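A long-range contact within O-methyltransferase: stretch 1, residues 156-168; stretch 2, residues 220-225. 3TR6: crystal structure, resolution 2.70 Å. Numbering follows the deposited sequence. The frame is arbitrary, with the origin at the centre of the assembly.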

ATOM      1  N   TYR A 156      -9.675 -15.899  12.103  1.00 37.50           N
ATOM      2  CA  TYR A 156     -10.172 -15.134  10.959  1.00 34.22           C
ATOM      3  C   TYR A 156      -9.194 -15.136   9.787  1.00 36.81           C
ATOM      4  O   TYR A 156      -9.599 -15.181   8.628  1.00 35.85           O
ATOM      5  N   TYR A 157      -7.906 -15.062  10.100  1.00 36.13           N
ATOM      6  CA  TYR A 157      -6.865 -15.079   9.083  1.00 37.67           C
ATOM      7  C   TYR A 157      -6.879 -16.420   8.368  1.00 40.39           C
ATOM      8  O   TYR A 157      -6.913 -16.486   7.136  1.00 36.57           O
ATOM      9  N   GLU A 158      -6.863 -17.486   9.160  1.00 41.29           N
ATOM     10  CA  GLU A 158      -6.849 -18.846   8.640  1.00 37.26           C
ATOM     11  C   GLU A 158      -8.068 -19.114   7.762  1.00 36.67           C
ATOM     12  O   GLU A 158      -7.963 -19.740   6.709  1.00 38.53           O
ATOM     13  N   GLU A 159      -9.222 -18.630   8.203  1.00 35.11           N
ATOM     14  CA  GLU A 159     -10.457 -18.783   7.451  1.00 35.54           C
ATOM     15  C   GLU A 159     -10.444 -17.924   6.190  1.00 39.55           C
ATOM     16  O   GLU A 159     -10.958 -18.329   5.146  1.00 42.91           O
ATOM     17  N   SER A 160      -9.851 -16.740   6.293  1.00 34.75           N
ATOM     18  CA  SER A 160      -9.793 -15.817   5.167  1.00 36.58           C
ATOM     19  C   SER A 160      -8.916 -16.349   4.038  1.00 35.17           C
ATOM     20  O   SER A 160      -9.146 -16.041   2.871  1.00 35.94           O
ATOM     21  N   LEU A 161      -7.908 -17.142   4.384  1.00 34.32           N
ATOM     22  CA  LEU A 161      -7.077 -17.778   3.370  1.00 36.31           C
ATOM     23  C   LEU A 161      -7.893 -18.757   2.535  1.00 32.29           C
ATOM     24  O   LEU A 161      -7.796 -18.775   1.310  1.00 35.47           O
ATOM     25  N   LYS A 162      -8.700 -19.568   3.206  1.00 36.76           N
ATOM     26  CA  LYS A 162      -9.527 -20.556   2.525  1.00 35.74           C
ATOM     27  C   LYS A 162     -10.500 -19.877   1.566  1.00 38.20           C
ATOM     28  O   LYS A 162     -10.761 -20.381   0.474  1.00 41.78           O
ATOM     29  N   LEU A 163     -11.028 -18.728   1.980  1.00 34.63           N
ATOM     30  CA  LEU A 163     -12.061 -18.026   1.225  1.00 35.09           C
ATOM     31  C   LEU A 163     -11.511 -17.159   0.092  1.00 35.41           C
ATOM     32  O   LEU A 163     -12.260 -16.715  -0.782  1.00 33.16           O
ATOM     33  N   LEU A 164     -10.206 -16.909   0.113  1.00 32.33           N
ATOM     34  CA  LEU A 164      -9.593 -16.040  -0.883  1.00 34.45           C
ATOM     35  C   LEU A 164      -9.272 -16.781  -2.167  1.00 36.28           C
ATOM     36  O   LEU A 164      -8.808 -17.923  -2.138  1.00 32.85           O
ATOM     37  N   ARG A 165      -9.519 -16.121  -3.294  1.00 33.37           N
ATOM     38  CA  ARG A 165      -9.058 -16.630  -4.575  1.00 33.03           C
ATOM     39  C   ARG A 165      -7.536 -16.602  -4.599  1.00 37.54           C
ATOM     40  O   ARG A 165      -6.896 -16.048  -3.706  1.00 39.99           O
ATOM     41  N   GLU A 166      -6.961 -17.215  -5.624  1.00 41.84           N
ATOM     42  CA  GLU A 166      -5.532 -17.121  -5.851  1.00 37.54           C
ATOM     43  C   GLU A 166      -5.223 -15.663  -6.171  1.00 41.01           C
ATOM     44  O   GLU A 166      -5.834 -15.077  -7.068  1.00 31.93           O
ATOM     45  N   GLY A 167      -4.295 -15.071  -5.425  1.00 35.55           N
ATOM     46  CA  GLY A 167      -3.971 -13.668  -5.595  1.00 32.58           C
ATOM     47  C   GLY A 167      -4.890 -12.750  -4.807  1.00 37.78           C
ATOM     48  O   GLY A 167      -4.818 -11.531  -4.941  1.00 39.52           O
ATOM     49  N   GLY A 168      -5.759 -13.335  -3.987  1.00 32.32           N
ATOM     50  CA  GLY A 168      -6.628 -12.566  -3.116  1.00 29.57           C
ATOM     51  C   GLY A 168      -5.832 -11.875  -2.024  1.00 35.20           C
ATOM     52  O   GLY A 168      -4.667 -12.209  -1.792  1.00 28.78           O
ATOM     53  N   LEU A 220      -0.714  -6.513   4.912  1.00 29.28           N
ATOM     54  CA  LEU A 220      -1.330  -7.031   3.701  1.00 28.23           C
ATOM     55  C   LEU A 220      -0.701  -8.373   3.358  1.00 28.93           C
ATOM     56  O   LEU A 220       0.519  -8.499   3.319  1.00 30.39           O
ATOM     57  N   ALA A 221      -1.541  -9.376   3.126  1.00 30.52           N
ATOM     58  CA  ALA A 221      -1.069 -10.708   2.772  1.00 28.93           C
ATOM     59  C   ALA A 221      -1.774 -11.211   1.515  1.00 31.22           C
ATOM     60  O   ALA A 221      -2.973 -11.490   1.532  1.00 30.51           O
ATOM     61  N   ARG A 222      -1.021 -11.310   0.423  1.00 27.36           N
ATOM     62  CA  ARG A 222      -1.549 -11.827  -0.832  1.00 31.31           C
ATOM     63  C   ARG A 222      -1.394 -13.345  -0.909  1.00 30.24           C
ATOM     64  O   ARG A 222      -0.291 -13.873  -0.767  1.00 30.46           O
ATOM     65  N   LYS A 223      -2.503 -14.040  -1.136  1.00 30.28           N
ATOM     66  CA  LYS A 223      -2.493 -15.493  -1.255  1.00 35.32           C
ATOM     67  C   LYS A 223      -1.775 -15.932  -2.535  1.00 38.95           C
ATOM     68  O   LYS A 223      -2.227 -15.637  -3.644  1.00 34.44           O
ATOM     69  N   LYS A 224      -0.657 -16.636  -2.370  1.00 40.85           N
ATOM     70  CA  LYS A 224       0.176 -17.053  -3.496  1.00 40.84           C
ATOM     71  C   LYS A 224      -0.459 -18.133  -4.365  1.00 51.25           C
ATOM     72  O   LYS A 224      -1.367 -18.853  -3.934  1.00 50.63           O
ATOM     73  N   SER A 225       0.044 -18.243  -5.594  1.00 66.10           N
ATOM     74  CA  SER A 225      -0.420 -19.253  -6.547  1.00 69.20           C
ATOM     75  C   SER A 225      -0.053 -20.668  -6.086  1.00 67.36           C
ATOM     76  O   SER A 225       0.945 -20.863  -5.389  1.00 46.64           O
ATOM     77  OXT SER A 225      -0.740 -21.648  -6.391  1.00 70.21           O
TER

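Lys223 organises this contact. Its CA-to-CB bond points toward stretch 1, and the chain runs fully extended, all four chi angles t, so that NZ reaches the backbone where helix gives way to strand and donates to two carbonyls, Leu161 O and Leu164 O, each 2.9 Å from Lys223 NZ. Leu161 O also accepts from Leu164 N at 3.3 Å, so the ammonium adds a second donor there. The backbone of the same residue is held as well: Gly167 N donates to Lys223 O at 2.8 Å, and Lys223 N donates to Gly168 O at 2.9 Å.

Gly167 N and Gly168 O, the two backbone partners, both belong to the type II turn from Arg165 to Gly168. Gly167, at phi 85°, has a backbone that calls for glycine, and its bare CA lies over one face of the Arg222 guanidinium, 3.6 Å from Arg222 NH2. A water joins the pair, donating to Gly167 O at 2.6 Å and accepting from Arg222 NE at 3.1 Å.

Two leucines pack against the lysine stem: Leu161 CD2 lies 4.0 Å from Lys223 CG, and Leu164 CB 3.9 Å from Lys223 CD. Farther out, the CA-to-CB bond of Ala221 points toward stretch 1, and Ala221 CB meets the edge of the t-rotamer Tyr157 ring, 4.3 Å from Tyr157 CE1.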

ATOM      1  CB  TYR A 156     -10.466 -13.692  11.367  1.00 35.90           C
ATOM      2  CG  TYR A 156     -11.518 -13.543  12.438  1.00 42.63           C
ATOM      3  CD1 TYR A 156     -12.544 -14.473  12.571  1.00 36.86           C
ATOM      4  CD2 TYR A 156     -11.488 -12.466  13.316  1.00 36.47           C
ATOM      5  CE1 TYR A 156     -13.506 -14.331  13.552  1.00 39.99           C
ATOM      6  CE2 TYR A 156     -12.445 -12.320  14.295  1.00 42.21           C
ATOM      7  CZ  TYR A 156     -13.450 -13.253  14.411  1.00 42.91           C
ATOM      8  OH  TYR A 156     -14.400 -13.100  15.394  1.00 43.50           O
ATOM      9  CB  TYR A 157      -5.498 -14.836   9.733  1.00 36.19           C
ATOM     10  CG  TYR A 157      -4.313 -14.953   8.797  1.00 34.51           C
ATOM     11  CD1 TYR A 157      -3.920 -13.880   8.007  1.00 31.13           C
ATOM     12  CD2 TYR A 157      -3.576 -16.128   8.718  1.00 36.47           C
ATOM     13  CE1 TYR A 157      -2.833 -13.976   7.157  1.00 31.31           C
ATOM     14  CE2 TYR A 157      -2.486 -16.236   7.868  1.00 37.66           C
ATOM     15  CZ  TYR A 157      -2.119 -15.155   7.088  1.00 35.17           C
ATOM     16  OH  TYR A 157      -1.036 -15.251   6.240  1.00 28.14           O
ATOM     17  CB  GLU A 158      -6.801 -19.844   9.797  1.00 37.88           C
ATOM     18  CG  GLU A 158      -5.820 -20.972   9.579  1.00 47.03           C
ATOM     19  CD  GLU A 158      -4.421 -20.470   9.302  1.00 39.92           C
ATOM     20  OE1 GLU A 158      -3.956 -19.571  10.031  1.00 45.44           O
ATOM     21  OE2 GLU A 158      -3.789 -20.968   8.351  1.00 38.53           O
ATOM     22  CB  GLU A 159     -11.659 -18.419   8.324  1.00 36.42           C
ATOM     23  CG  GLU A 159     -11.870 -19.353   9.503  1.00 43.93           C
ATOM     24  CD  GLU A 159     -12.383 -20.716   9.082  1.00 47.44           C
ATOM     25  OE1 GLU A 159     -13.620 -20.881   8.989  1.00 54.58           O
ATOM     26  OE2 GLU A 159     -11.555 -21.622   8.847  1.00 45.00           O
ATOM     27  CB  SER A 160      -9.309 -14.437   5.619  1.00 35.15           C
ATOM     28  OG  SER A 160     -10.297 -13.785   6.398  1.00 32.56           O
ATOM     29  CB  LEU A 161      -5.887 -18.496   4.004  1.00 34.45           C
ATOM     30  CG  LEU A 161      -4.593 -17.693   4.110  1.00 31.25           C
ATOM     31  CD1 LEU A 161      -3.486 -18.553   4.697  1.00 29.83           C
ATOM     32  CD2 LEU A 161      -4.195 -17.168   2.745  1.00 27.13           C
ATOM     33  CB  LYS A 162     -10.306 -21.397   3.543  1.00 38.59           C
ATOM     34  CG  LYS A 162      -9.448 -22.219   4.499  1.00 35.59           C
ATOM     35  CD  LYS A 162     -10.326 -22.941   5.518  1.00 38.27           C
ATOM     36  CE  LYS A 162      -9.533 -23.925   6.365  1.00 46.67           C
ATOM     37  NZ  LYS A 162      -8.586 -23.254   7.303  1.00 54.88           N
ATOM     38  CB  LEU A 163     -12.909 -17.168   2.166  1.00 32.09           C
ATOM     39  CG  LEU A 163     -13.893 -17.913   3.068  1.00 35.66           C
ATOM     40  CD1 LEU A 163     -14.196 -17.112   4.323  1.00 36.85           C
ATOM     41  CD2 LEU A 163     -15.174 -18.245   2.313  1.00 36.02           C
ATOM     42  CB  LEU A 164      -8.313 -15.396  -0.340  1.00 32.91           C
ATOM     43  CG  LEU A 164      -8.455 -14.181   0.581  1.00 34.66           C
ATOM     44  CD1 LEU A 164      -7.080 -13.643   0.921  1.00 29.81           C
ATOM     45  CD2 LEU A 164      -9.316 -13.101  -0.060  1.00 30.87           C
ATOM     46  CB  ARG A 165      -9.593 -15.788  -5.733  1.00 25.39           C
ATOM     47  CG  ARG A 165      -8.964 -14.404  -5.850  1.00 35.02           C
ATOM     48  CD  ARG A 165      -9.239 -13.807  -7.220  1.00 31.35           C
ATOM     49  NE  ARG A 165      -8.967 -12.373  -7.310  1.00 26.55           N
ATOM     50  CZ  ARG A 165      -7.771 -11.842  -7.548  1.00 30.33           C
ATOM     51  NH1 ARG A 165      -6.709 -12.620  -7.697  1.00 32.28           N
ATOM     52  NH2 ARG A 165      -7.638 -10.527  -7.626  1.00 23.95           N
ATOM     53  CB  GLU A 166      -5.141 -18.026  -7.013  1.00 42.21           C
ATOM     54  CG  GLU A 166      -3.654 -18.244  -7.184  1.00 58.71           C
ATOM     55  CD  GLU A 166      -3.356 -19.377  -8.148  1.00 71.59           C
ATOM     56  OE1 GLU A 166      -3.620 -20.550  -7.791  1.00 61.91           O
ATOM     57  OE2 GLU A 166      -2.870 -19.093  -9.264  1.00 68.05           O
ATOM     58  CB  LEU A 220      -1.151  -6.057   2.542  1.00 24.64           C
ATOM     59  CG  LEU A 220      -1.601  -4.627   2.820  1.00 29.02           C
ATOM     60  CD1 LEU A 220      -1.316  -3.727   1.625  1.00 22.85           C
ATOM     61  CD2 LEU A 220      -3.076  -4.585   3.191  1.00 26.68           C
ATOM     62  CB  ALA A 221      -1.279 -11.670   3.928  1.00 20.71           C
ATOM     63  CB  ARG A 222      -0.840 -11.165  -2.013  1.00 30.25           C
ATOM     64  CG  ARG A 222      -1.324 -11.630  -3.370  1.00 30.71           C
ATOM     65  CD  ARG A 222      -0.455 -11.078  -4.486  1.00 30.63           C
ATOM     66  NE  ARG A 222      -0.910 -11.550  -5.788  1.00 34.28           N
ATOM     67  CZ  ARG A 222      -0.513 -12.687  -6.348  1.00 37.14           C
ATOM     68  NH1 ARG A 222       0.359 -13.467  -5.722  1.00 34.94           N
ATOM     69  NH2 ARG A 222      -0.987 -13.041  -7.535  1.00 38.61           N
ATOM     70  CB  LYS A 223      -3.927 -16.033  -1.234  1.00 31.24           C
ATOM     71  CG  LYS A 223      -4.022 -17.548  -1.187  1.00 34.44           C
ATOM     72  CD  LYS A 223      -5.470 -18.012  -1.158  1.00 33.38           C
ATOM     73  CE  LYS A 223      -5.565 -19.528  -1.069  1.00 33.70           C
ATOM     74  NZ  LYS A 223      -6.974 -20.003  -1.149  1.00 31.95           N
ATOM     75  CB  LYS A 224       1.555 -17.520  -3.015  1.00 37.26           C
ATOM     76  CG  LYS A 224       2.376 -16.429  -2.367  1.00 42.77           C
ATOM     77  CD  LYS A 224       3.867 -16.690  -2.486  1.00 43.38           C
ATOM     78  CE  LYS A 224       4.293 -17.907  -1.689  1.00 46.24           C
ATOM     79  NZ  LYS A 224       5.760 -17.892  -1.412  1.00 40.97           N
ATOM     80  CB  SER A 225       0.180 -18.986  -7.934  1.00 55.50           C
ATOM     81  OG  SER A 225       0.154 -17.594  -8.252  1.00 66.12           O
TER
HETATM   82  O   HOH W   1      -3.575 -10.312  -6.882  1.00 34.01           O